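PDB 2UVK: YJHT from Escherichia coli, which converts the alpha-anomer of N-acetylneuraminic acid to the beta-anomer, speeding the equilibrium between the two forms of sialic acid. Local coordinates for residues B[265-268]-B[269-272]; B[147-150]-B[151-155]; B[157-160]-B[161-165]. One frame throughout, in Å; residues are numbered along the deposited sequence.

How the interactions relate
All three contacts lie near the surface, in excursions from the blades of the propeller, and none belongs to its core. Interactions 2 and 3 occupy a single excursion between strands 120-125 and 169-174: interaction 2 is regular helix, and interaction 3 is the loop that follows it directly. Both also touch the second subunit. Interaction 1 is a short helix from another blade, and it meets interaction 3 where Tyr270 OH lies 2.8 Å from Ala161 N. The chemistry follows the setting: an arginine arm packed against a glutamine amide and beside a tyrosine ring in interaction 1, a water bridge in interaction 2, and a carboxylate bonded to a backbone N-H beside an aromatic face in interaction 3.

Interaction 1: residues B[265-268]-B[269-272]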
ATOM      1  N   GLY B 265     -24.343  -9.772 -15.088  1.00 25.13           N
ATOM      2  CA  GLY B 265     -23.796  -9.439 -16.405  1.00 24.71           C
ATOM      3  C   GLY B 265     -22.482  -8.675 -16.406  1.00 24.33           C
ATOM      4  O   GLY B 265     -21.867  -8.490 -17.460  1.00 25.05           O
ATOM      5  N   SER B 266     -22.017  -8.243 -15.229  1.00 22.86           N
ATOM      6  CA  SER B 266     -20.817  -7.428 -15.157  1.00 21.58           C
ATOM      7  C   SER B 266     -19.541  -8.179 -15.581  1.00 20.92           C
ATOM      8  O   SER B 266     -18.651  -7.575 -16.169  1.00 20.32           O
ATOM      9  CB  SER B 266     -20.655  -6.795 -13.735  1.00 21.03           C
ATOM     10  OG  SER B 266     -20.757  -7.762 -12.710  1.00 20.51           O
ATOM     11  N   ARG B 267     -19.429  -9.469 -15.263  1.00 21.05           N
ATOM     12  CA  ARG B 267     -18.211 -10.234 -15.602  1.00 21.59           C
ATOM     13  C   ARG B 267     -18.101 -10.300 -17.121  1.00 22.81           C
ATOM     14  O   ARG B 267     -17.027 -10.076 -17.676  1.00 22.12           O
ATOM     15  CB  ARG B 267     -18.221 -11.631 -14.968  1.00 22.17           C
ATOM     16  CG  ARG B 267     -17.042 -12.543 -15.342  1.00 20.87           C
ATOM     17  CD  ARG B 267     -15.659 -11.921 -15.239  1.00 20.29           C
ATOM     18  NE  ARG B 267     -15.317 -11.563 -13.854  1.00 18.96           N
ATOM     19  CZ  ARG B 267     -14.180 -10.975 -13.483  1.00 21.12           C
ATOM     20  NH1 ARG B 267     -13.243 -10.632 -14.357  1.00 23.14           N
ATOM     21  NH2 ARG B 267     -13.983 -10.702 -12.195  1.00 19.57           N
ATOM     22  N   GLU B 268     -19.230 -10.523 -17.770  1.00 24.28           N
ATOM     23  CA  GLU B 268     -19.223 -10.628 -19.218  1.00 25.10           C
ATOM     24  C   GLU B 268     -18.841  -9.276 -19.832  1.00 24.84           C
ATOM     25  O   GLU B 268     -17.987  -9.235 -20.710  1.00 25.26           O
ATOM     26  CB  GLU B 268     -20.562 -11.136 -19.734  1.00 25.61           C
ATOM     27  CG  GLU B 268     -20.532 -11.499 -21.215  1.00 28.88           C
ATOM     28  CD  GLU B 268     -21.814 -11.108 -21.909  1.00 33.68           C
ATOM     29  OE1 GLU B 268     -22.897 -11.352 -21.330  1.00 36.25           O
ATOM     30  OE2 GLU B 268     -21.731 -10.546 -23.030  1.00 36.96           O
ATOM     31  N   ASN B 269     -19.410  -8.163 -19.349  1.00 25.32           N
ATOM     32  CA  ASN B 269     -18.951  -6.836 -19.788  1.00 24.63           C
ATOM     33  C   ASN B 269     -17.444  -6.614 -19.633  1.00 24.18           C
ATOM     34  O   ASN B 269     -16.766  -6.162 -20.558  1.00 23.03           O
ATOM     35  CB  ASN B 269     -19.647  -5.705 -19.050  1.00 25.60           C
ATOM     36  CG  ASN B 269     -21.107  -5.623 -19.332  1.00 27.29           C
ATOM     37  OD1 ASN B 269     -21.664  -6.403 -20.128  1.00 29.84           O
ATOM     38  ND2 ASN B 269     -21.757  -4.654 -18.688  1.00 27.87           N
ATOM     39  N   TYR B 270     -16.897  -6.903 -18.455  1.00 22.34           N
ATOM     40  CA  TYR B 270     -15.468  -6.756 -18.286  1.00 22.54           C
ATOM     41  C   TYR B 270     -14.663  -7.656 -19.258  1.00 22.71           C
ATOM     42  O   TYR B 270     -13.665  -7.209 -19.821  1.00 22.51           O
ATOM     43  CB  TYR B 270     -15.065  -7.023 -16.827  1.00 21.02           C
ATOM     44  CG  TYR B 270     -13.643  -6.621 -16.497  1.00 19.11           C
ATOM     45  CD1 TYR B 270     -13.301  -5.287 -16.267  1.00 18.95           C
ATOM     46  CD2 TYR B 270     -12.633  -7.574 -16.415  1.00 18.76           C
ATOM     47  CE1 TYR B 270     -12.004  -4.919 -15.971  1.00 17.66           C
ATOM     48  CE2 TYR B 270     -11.335  -7.209 -16.103  1.00 19.52           C
ATOM     49  CZ  TYR B 270     -11.028  -5.880 -15.873  1.00 19.22           C
ATOM     50  OH  TYR B 270      -9.750  -5.502 -15.558  1.00 19.75           O
ATOM     51  N   GLN B 271     -15.088  -8.912 -19.402  1.00 24.33           N
ATOM     52  CA  GLN B 271     -14.443  -9.868 -20.313  1.00 25.58           C
ATOM     53  C   GLN B 271     -14.500  -9.331 -21.736  1.00 26.53           C
ATOM     54  O   GLN B 271     -13.591  -9.582 -22.539  1.00 27.25           O
ATOM     55  CB  GLN B 271     -15.102 -11.252 -20.221  1.00 25.93           C
ATOM     56  CG  GLN B 271     -14.701 -12.049 -18.981  1.00 27.31           C
ATOM     57  CD  GLN B 271     -15.498 -13.329 -18.795  0.50 26.89           C
ATOM     58  OE1 GLN B 271     -16.656 -13.433 -19.215  0.50 29.22           O
ATOM     59  NE2 GLN B 271     -14.884 -14.311 -18.141  0.50 28.26           N
ATOM     60  N   ASN B 272     -15.539  -8.561 -22.034  1.00 27.15           N
ATOM     61  CA  ASN B 272     -15.689  -7.920 -23.341  1.00 27.46           C
ATOM     62  C   ASN B 272     -14.997  -6.560 -23.479  1.00 27.42           C
ATOM     63  O   ASN B 272     -15.188  -5.869 -24.477  1.00 28.07           O
ATOM     64  CB  ASN B 272     -17.182  -7.805 -23.699  1.00 27.75           C
ATOM     65  CG  ASN B 272     -17.840  -9.166 -23.940  1.00 28.24           C
ATOM     66  OD1 ASN B 272     -17.164 -10.176 -24.185  1.00 29.65           O
ATOM     67  ND2 ASN B 272     -19.161  -9.193 -23.877  1.00 28.06           N
TER
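The aliphatic part of Arg267 lies against the amide of Gln271 one helical turn on, with Arg267 CD 3.8 Å from Gln271 CD and the two side chains crossing at about a right angle. The guanidinium turns to the other neighbour, where Arg267 NH1 comes within 3.7 Å of Tyr270 CD2. Arginine and tyrosine run side by side in the same direction, but their flat groups stand nearly perpendicular, at 82°. The arm serves both partners because CG is placed anti to the backbone N (chi1 176°) and the chain then bends twice, at chi2 and chi3. Beyond the helix, Arg267 NH2 donates to the carbonyl of Arg215, while Tyr270 OH bonds to Ala161 N. With an alanine here, the Arg215 carbonyl would probably lose its guanidinium donor and the Gln271 amide would be freer to turn.

The backbone beneath is a regular helical turn, in which Gln271 N donates to Arg267 O at 2.8 Å. It starts at Gly265, the N-cap, whose carbonyl O receives Asn269 N at 3.1 Å; its backbone angles would jam a CB against the preceding carbonyl. The carboxylate of Asp241 takes the backbone N-H groups of Gly265 and Arg267, holding the start of the helix, and Asn269 directs ND2 to Ala277 O. At the far end Asn272 N reaches Glu268 O at 2.9 Å, and the same residues meet again through a weak bond from Asn272 ND2 to Glu268 OE2, with amide and carboxylate planes 75° apart.

The whole is a short helix with glycine at its N-cap position, inserted between strands 254-262 and 284-293 of a Kelch propeller blade; it brings the Arg267 side chain about 9 Å from that of Glu209, the predicted proton acceptor.

Interaction 2: residues B[147-150]-B[151-155]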
ATOM      1  N   THR B 147     -19.792  18.784 -14.189  1.00 20.81           N
ATOM      2  CA  THR B 147     -18.833  18.400 -15.214  1.00 20.70           C
ATOM      3  C   THR B 147     -17.562  17.875 -14.553  1.00 19.79           C
ATOM      4  O   THR B 147     -16.977  16.927 -15.049  1.00 19.88           O
ATOM      5  CB  THR B 147     -18.529  19.523 -16.222  1.00 21.75           C
ATOM      6  OG1 THR B 147     -17.882  20.622 -15.572  1.00 23.78           O
ATOM      7  CG2 THR B 147     -19.821  19.978 -16.877  1.00 22.37           C
ATOM      8  N   ALA B 148     -17.162  18.487 -13.439  1.00 19.05           N
ATOM      9  CA  ALA B 148     -15.963  18.053 -12.696  1.00 18.66           C
ATOM     10  C   ALA B 148     -16.208  16.672 -12.093  1.00 18.21           C
ATOM     11  O   ALA B 148     -15.324  15.814 -12.110  1.00 17.46           O
ATOM     12  CB  ALA B 148     -15.609  19.033 -11.607  1.00 18.60           C
ATOM     13  N   ILE B 149     -17.416  16.463 -11.585  1.00 18.01           N
ATOM     14  CA  ILE B 149     -17.798  15.180 -10.996  1.00 18.26           C
ATOM     15  C   ILE B 149     -17.781  14.085 -12.047  1.00 17.44           C
ATOM     16  O   ILE B 149     -17.249  12.996 -11.823  1.00 17.80           O
ATOM     17  CB  ILE B 149     -19.202  15.253 -10.314  1.00 18.24           C
ATOM     18  CG1 ILE B 149     -19.142  16.170  -9.102  1.00 20.40           C
ATOM     19  CG2 ILE B 149     -19.727  13.849  -9.936  1.00 19.27           C
ATOM     20  CD1 ILE B 149     -20.496  16.552  -8.570  1.00 21.30           C
ATOM     21  N   ASP B 150     -18.339  14.375 -13.224  1.00 17.29           N
ATOM     22  CA  ASP B 150     -18.375  13.393 -14.288  1.00 16.90           C
ATOM     23  C   ASP B 150     -16.972  12.961 -14.701  1.00 16.18           C
ATOM     24  O   ASP B 150     -16.746  11.773 -14.964  1.00 16.51           O
ATOM     25  CB  ASP B 150     -19.122  13.951 -15.501  1.00 17.75           C
ATOM     26  CG  ASP B 150     -20.605  14.127 -15.246  1.00 20.18           C
ATOM     27  OD1 ASP B 150     -21.177  13.571 -14.287  1.00 23.28           O
ATOM     28  OD2 ASP B 150     -21.238  14.861 -16.047  1.00 25.70           O
ATOM     29  N   LYS B 151     -16.043  13.909 -14.749  1.00 15.65           N
ATOM     30  CA  LYS B 151     -14.657  13.625 -15.126  1.00 16.19           C
ATOM     31  C   LYS B 151     -14.030  12.711 -14.070  1.00 15.39           C
ATOM     32  O   LYS B 151     -13.329  11.768 -14.411  1.00 16.87           O
ATOM     33  CB  LYS B 151     -13.855  14.914 -15.248  1.00 16.23           C
ATOM     34  CG  LYS B 151     -12.479  14.770 -15.849  0.50 17.04           C
ATOM     35  CD  LYS B 151     -11.737  16.109 -15.859  0.50 18.06           C
ATOM     36  CE  LYS B 151     -10.257  15.924 -16.197  0.50 17.72           C
ATOM     37  NZ  LYS B 151      -9.486  17.139 -15.905  0.50 20.58           N
ATOM     38  N   ILE B 152     -14.291  13.016 -12.805  1.00 15.24           N
ATOM     39  CA  ILE B 152     -13.710  12.221 -11.712  1.00 14.39           C
ATOM     40  C   ILE B 152     -14.203  10.779 -11.789  1.00 14.43           C
ATOM     41  O   ILE B 152     -13.408   9.840 -11.661  1.00 13.87           O
ATOM     42  CB  ILE B 152     -14.049  12.855 -10.348  1.00 14.30           C
ATOM     43  CG1 ILE B 152     -13.232  14.113 -10.141  1.00 13.65           C
ATOM     44  CG2 ILE B 152     -13.750  11.876  -9.192  1.00 13.81           C
ATOM     45  CD1 ILE B 152     -13.863  15.136  -9.162  1.00 14.70           C
ATOM     46  N   ASN B 153     -15.507  10.600 -11.981  1.00 14.59           N
ATOM     47  CA  ASN B 153     -16.103   9.279 -12.114  1.00 15.08           C
ATOM     48  C   ASN B 153     -15.608   8.522 -13.335  1.00 16.49           C
ATOM     49  O   ASN B 153     -15.339   7.327 -13.296  1.00 16.88           O
ATOM     50  CB  ASN B 153     -17.629   9.336 -12.071  1.00 15.24           C
ATOM     51  CG  ASN B 153     -18.158   9.645 -10.699  1.00 17.79           C
ATOM     52  OD1 ASN B 153     -19.112  10.428 -10.524  1.00 22.60           O
ATOM     53  ND2 ASN B 153     -17.578   9.009  -9.709  1.00 16.99           N
ATOM     54  N   ALA B 154     -15.505   9.222 -14.452  1.00 17.47           N
ATOM     55  CA  ALA B 154     -15.021   8.594 -15.645  1.00 17.85           C
ATOM     56  C   ALA B 154     -13.608   8.065 -15.442  1.00 17.40           C
ATOM     57  O   ALA B 154     -13.337   6.929 -15.790  1.00 19.06           O
ATOM     58  CB  ALA B 154     -15.068   9.580 -16.825  1.00 18.21           C
ATOM     59  N   HIS B 155     -12.729   8.882 -14.865  1.00 17.16           N
ATOM     60  CA  HIS B 155     -11.346   8.461 -14.624  1.00 16.67           C
ATOM     61  C   HIS B 155     -11.350   7.305 -13.612  1.00 16.65           C
ATOM     62  O   HIS B 155     -10.617   6.324 -13.748  1.00 17.60           O
ATOM     63  CB  HIS B 155     -10.508   9.567 -14.029  1.00 16.72           C
ATOM     64  CG  HIS B 155      -9.931  10.545 -15.012  1.00 16.80           C
ATOM     65  ND1 HIS B 155      -9.371  10.166 -16.213  1.00 19.27           N
ATOM     66  CD2 HIS B 155      -9.714  11.876 -14.900  1.00 17.03           C
ATOM     67  CE1 HIS B 155      -8.890  11.233 -16.823  1.00 18.86           C
ATOM     68  NE2 HIS B 155      -9.087  12.285 -16.052  1.00 20.69           N
TER
HETATM   69  O   HOH W   1     -20.888  11.398 -12.700  1.00 23.89           O
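Ile149 and Asn153 lie side by side, pointing the same way from successive turns of helix 146-157, with Ile149 CG2 3.5 Å from Asn153 OD1. This helix is the second arm of a helical hairpin whose first arm is helix 129-142, inserted into a blade of the Kelch propeller. On the same flank a water joins two acceptors: it donates to Asp150 OD1 at 2.7 Å and to Asn153 OD1 at 3.0 Å, so a carboxylate and an amide oxygen that could not bond directly are linked. Asn153 carries CG beside its own backbone N (chi1 -72°), which swings the amide oxygen back toward the preceding turn.

What positions this amide lies in the other arm, where Tyr135 OH bonds to Asn153 ND2, consistent with the amide oxygen being the end that faces the water. Ala148, Ile149 and Ile152 pack on Ala142 of that arm, closing the hairpin, and Ile152 also meets Met102 of the second subunit. Within the helix, Ile152 folds over the carbonyl of Ala148: Ile152 N donates to Ala148 O at 3.1 Å, while Ile152 CG1 rests 3.3 Å from the same oxygen.

Interaction 3: residues B[157-160]-B[161-165]; sequences FDKK and AEDYF
Lys159 slants across the ring of Tyr164, laying CD over one face: Lys159 CD stands 4.0 Å above the plane of the Tyr164 ring, displaced toward the rim. Nearer the backbone, Lys159 CB comes 3.5 Å from Tyr164 OH. With CG beside the backbone N (chi1 -52°), the lysine starts out over the phenol and then carries its amino group away. The other main approach to the ring is oblique, where Lys160 O comes 3.3 Å from Tyr164 CD2. The phenol oxygen is tied to Tyr156 O and to Lys211 NZ.

The Asp163 side chain crosses that of Lys159 at a slant, with Asp163 OD2 3.7 Å from Lys159 CB, and a pair of hydrogen bonds joins Asp163 to Lys160. Asp163 N donates to Lys160 O at 3.0 Å, opening the 3-10 turn 161-164, and Lys160 N returns a bond to Asp163 OD2 at 3.2 Å. Neither is ideal: each donor approaches from above the plane of its acceptor group, 49° out of it at the carboxylate. Lys160 also rests its CB against Glu162 OE2, 3.6 Å away, and gives its charged end to Tyr270 in a cation-pi contact.

Although lysines and acids are close in sequence here, their charged atoms do not meet; Lys159 NZ and Asp163 OD2 stay 6.0 Å apart. The Lys160-Asp163 link therefore rests on backbone N-H donors, and Lys159 contributes carbon packing on the ring rather than a salt bridge. Since Asp163 OD1 takes the backbone N-H of Tyr182 of the second subunit, one carboxylate serves both turn and neighbour, and the shape of the loop is probably coupled to the dimer interface.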
ATOM      1  N   PHE B 157     -13.629   4.904 -12.764  1.00 16.05           N
ATOM      2  CA  PHE B 157     -14.176   3.604 -13.137  1.00 17.00           C
ATOM      3  C   PHE B 157     -13.566   3.000 -14.410  1.00 17.80           C
ATOM      4  O   PHE B 157     -13.673   1.803 -14.613  1.00 17.97           O
ATOM      5  CB  PHE B 157     -15.694   3.670 -13.244  1.00 18.04           C
ATOM      6  CG  PHE B 157     -16.372   3.882 -11.939  1.00 19.09           C
ATOM      7  CD1 PHE B 157     -16.435   2.845 -11.025  1.00 19.65           C
ATOM      8  CD2 PHE B 157     -16.963   5.087 -11.607  1.00 20.42           C
ATOM      9  CE1 PHE B 157     -17.061   3.015  -9.793  1.00 20.10           C
ATOM     10  CE2 PHE B 157     -17.575   5.257 -10.371  1.00 20.92           C
ATOM     11  CZ  PHE B 157     -17.627   4.208  -9.472  1.00 20.98           C
ATOM     12  N   ASP B 158     -12.858   3.807 -15.188  1.00 18.94           N
ATOM     13  CA  ASP B 158     -12.295   3.342 -16.467  1.00 18.87           C
ATOM     14  C   ASP B 158     -10.853   2.880 -16.274  1.00 18.73           C
ATOM     15  O   ASP B 158      -9.890   3.492 -16.766  1.00 19.64           O
ATOM     16  CB  ASP B 158     -12.346   4.452 -17.523  1.00 19.61           C
ATOM     17  CG  ASP B 158     -11.933   3.963 -18.902  0.50 18.84           C
ATOM     18  OD1 ASP B 158     -11.972   2.736 -19.129  0.50 15.39           O
ATOM     19  OD2 ASP B 158     -11.569   4.818 -19.743  0.50 21.61           O
ATOM     20  N   LYS B 159     -10.702   1.809 -15.508  1.00 17.21           N
ATOM     21  CA  LYS B 159      -9.386   1.234 -15.264  1.00 16.48           C
ATOM     22  C   LYS B 159      -9.523  -0.273 -15.234  1.00 15.68           C
ATOM     23  O   LYS B 159     -10.586  -0.803 -14.921  1.00 15.52           O
ATOM     24  CB  LYS B 159      -8.834   1.696 -13.909  1.00 16.16           C
ATOM     25  CG  LYS B 159      -8.828   3.174 -13.653  1.00 16.60           C
ATOM     26  CD  LYS B 159      -8.123   3.494 -12.317  1.00 15.03           C
ATOM     27  CE  LYS B 159      -8.113   4.992 -12.021  1.00 17.99           C
ATOM     28  NZ  LYS B 159      -7.489   5.787 -13.112  1.00 19.28           N
ATOM     29  N   LYS B 160      -8.429  -0.978 -15.526  1.00 15.36           N
ATOM     30  CA  LYS B 160      -8.413  -2.416 -15.336  1.00 15.71           C
ATOM     31  C   LYS B 160      -8.363  -2.733 -13.843  1.00 14.99           C
ATOM     32  O   LYS B 160      -7.937  -1.890 -13.060  1.00 15.65           O
ATOM     33  CB  LYS B 160      -7.205  -3.046 -16.033  1.00 17.69           C
ATOM     34  CG  LYS B 160      -7.289  -3.014 -17.588  1.00 19.94           C
ATOM     35  CD  LYS B 160      -8.382  -3.959 -18.107  1.00 21.92           C
ATOM     36  CE  LYS B 160      -8.370  -4.172 -19.628  1.00 23.15           C
ATOM     37  NZ  LYS B 160      -9.261  -5.325 -20.093  1.00 25.14           N
ATOM     38  N   ALA B 161      -8.760  -3.938 -13.480  1.00 14.93           N
ATOM     39  CA  ALA B 161      -8.830  -4.338 -12.070  1.00 14.82           C
ATOM     40  C   ALA B 161      -7.493  -4.142 -11.343  1.00 14.81           C
ATOM     41  O   ALA B 161      -7.449  -3.627 -10.217  1.00 13.01           O
ATOM     42  CB  ALA B 161      -9.318  -5.774 -11.943  1.00 15.66           C
ATOM     43  N   GLU B 162      -6.386  -4.495 -11.979  1.00 14.33           N
ATOM     44  CA  GLU B 162      -5.068  -4.347 -11.355  1.00 15.17           C
ATOM     45  C   GLU B 162      -4.737  -2.911 -10.955  1.00 13.61           C
ATOM     46  O   GLU B 162      -3.922  -2.706 -10.059  1.00 12.94           O
ATOM     47  CB  GLU B 162      -3.911  -4.814 -12.271  1.00 15.94           C
ATOM     48  CG  GLU B 162      -4.081  -6.083 -13.040  1.00 21.53           C
ATOM     49  CD  GLU B 162      -4.793  -5.825 -14.359  1.00 24.69           C
ATOM     50  OE1 GLU B 162      -4.165  -5.430 -15.401  1.00 30.43           O
ATOM     51  OE2 GLU B 162      -5.995  -6.008 -14.335  1.00 20.09           O
ATOM     52  N   ASP B 163      -5.312  -1.922 -11.644  1.00 12.23           N
ATOM     53  CA  ASP B 163      -4.972  -0.527 -11.415  1.00 12.94           C
ATOM     54  C   ASP B 163      -5.555  -0.014 -10.079  1.00 12.35           C
ATOM     55  O   ASP B 163      -5.254   1.123  -9.680  1.00 13.56           O
ATOM     56  CB  ASP B 163      -5.526   0.359 -12.530  1.00 13.49           C
ATOM     57  CG  ASP B 163      -4.913   0.062 -13.893  1.00 14.48           C
ATOM     58  OD1 ASP B 163      -3.802  -0.450 -13.970  1.00 16.28           O
ATOM     59  OD2 ASP B 163      -5.573   0.379 -14.893  1.00 20.29           O
ATOM     60  N   TYR B 164      -6.426  -0.807  -9.462  1.00 11.87           N
ATOM     61  CA  TYR B 164      -7.028  -0.416  -8.162  1.00 11.52           C
ATOM     62  C   TYR B 164      -6.237  -0.906  -6.967  1.00 11.94           C
ATOM     63  O   TYR B 164      -6.509  -0.501  -5.851  1.00 10.99           O
ATOM     64  CB  TYR B 164      -8.463  -0.892  -8.056  1.00 12.05           C
ATOM     65  CG  TYR B 164      -9.370  -0.252  -9.084  1.00 12.96           C
ATOM     66  CD1 TYR B 164     -10.014   0.966  -8.842  1.00 12.00           C
ATOM     67  CD2 TYR B 164      -9.525  -0.837 -10.339  1.00 12.75           C
ATOM     68  CE1 TYR B 164     -10.839   1.555  -9.817  1.00 13.83           C
ATOM     69  CE2 TYR B 164     -10.338  -0.271 -11.290  1.00 13.00           C
ATOM     70  CZ  TYR B 164     -10.986   0.919 -11.034  1.00 13.56           C
ATOM     71  OH  TYR B 164     -11.774   1.472 -12.041  1.00 14.37           O
ATOM     72  N   PHE B 165      -5.250  -1.760  -7.194  1.00 11.13           N
ATOM     73  CA  PHE B 165      -4.335  -2.173  -6.155  1.00 11.82           C
ATOM     74  C   PHE B 165      -5.083  -2.660  -4.929  1.00 11.19           C
ATOM     75  O   PHE B 165      -4.697  -2.349  -3.792  1.00 11.94           O
ATOM     76  CB  PHE B 165      -3.338  -1.082  -5.854  1.00 12.82           C
ATOM     77  CG  PHE B 165      -2.385  -0.835  -6.979  1.00 14.59           C
ATOM     78  CD1 PHE B 165      -1.176  -1.503  -7.036  1.00 16.74           C
ATOM     79  CD2 PHE B 165      -2.690   0.064  -7.980  1.00 15.27           C
ATOM     80  CE1 PHE B 165      -0.304  -1.278  -8.083  1.00 17.52           C
ATOM     81  CE2 PHE B 165      -1.818   0.281  -9.028  1.00 16.63           C
ATOM     82  CZ  PHE B 165      -0.625  -0.380  -9.067  1.00 15.15           C
TER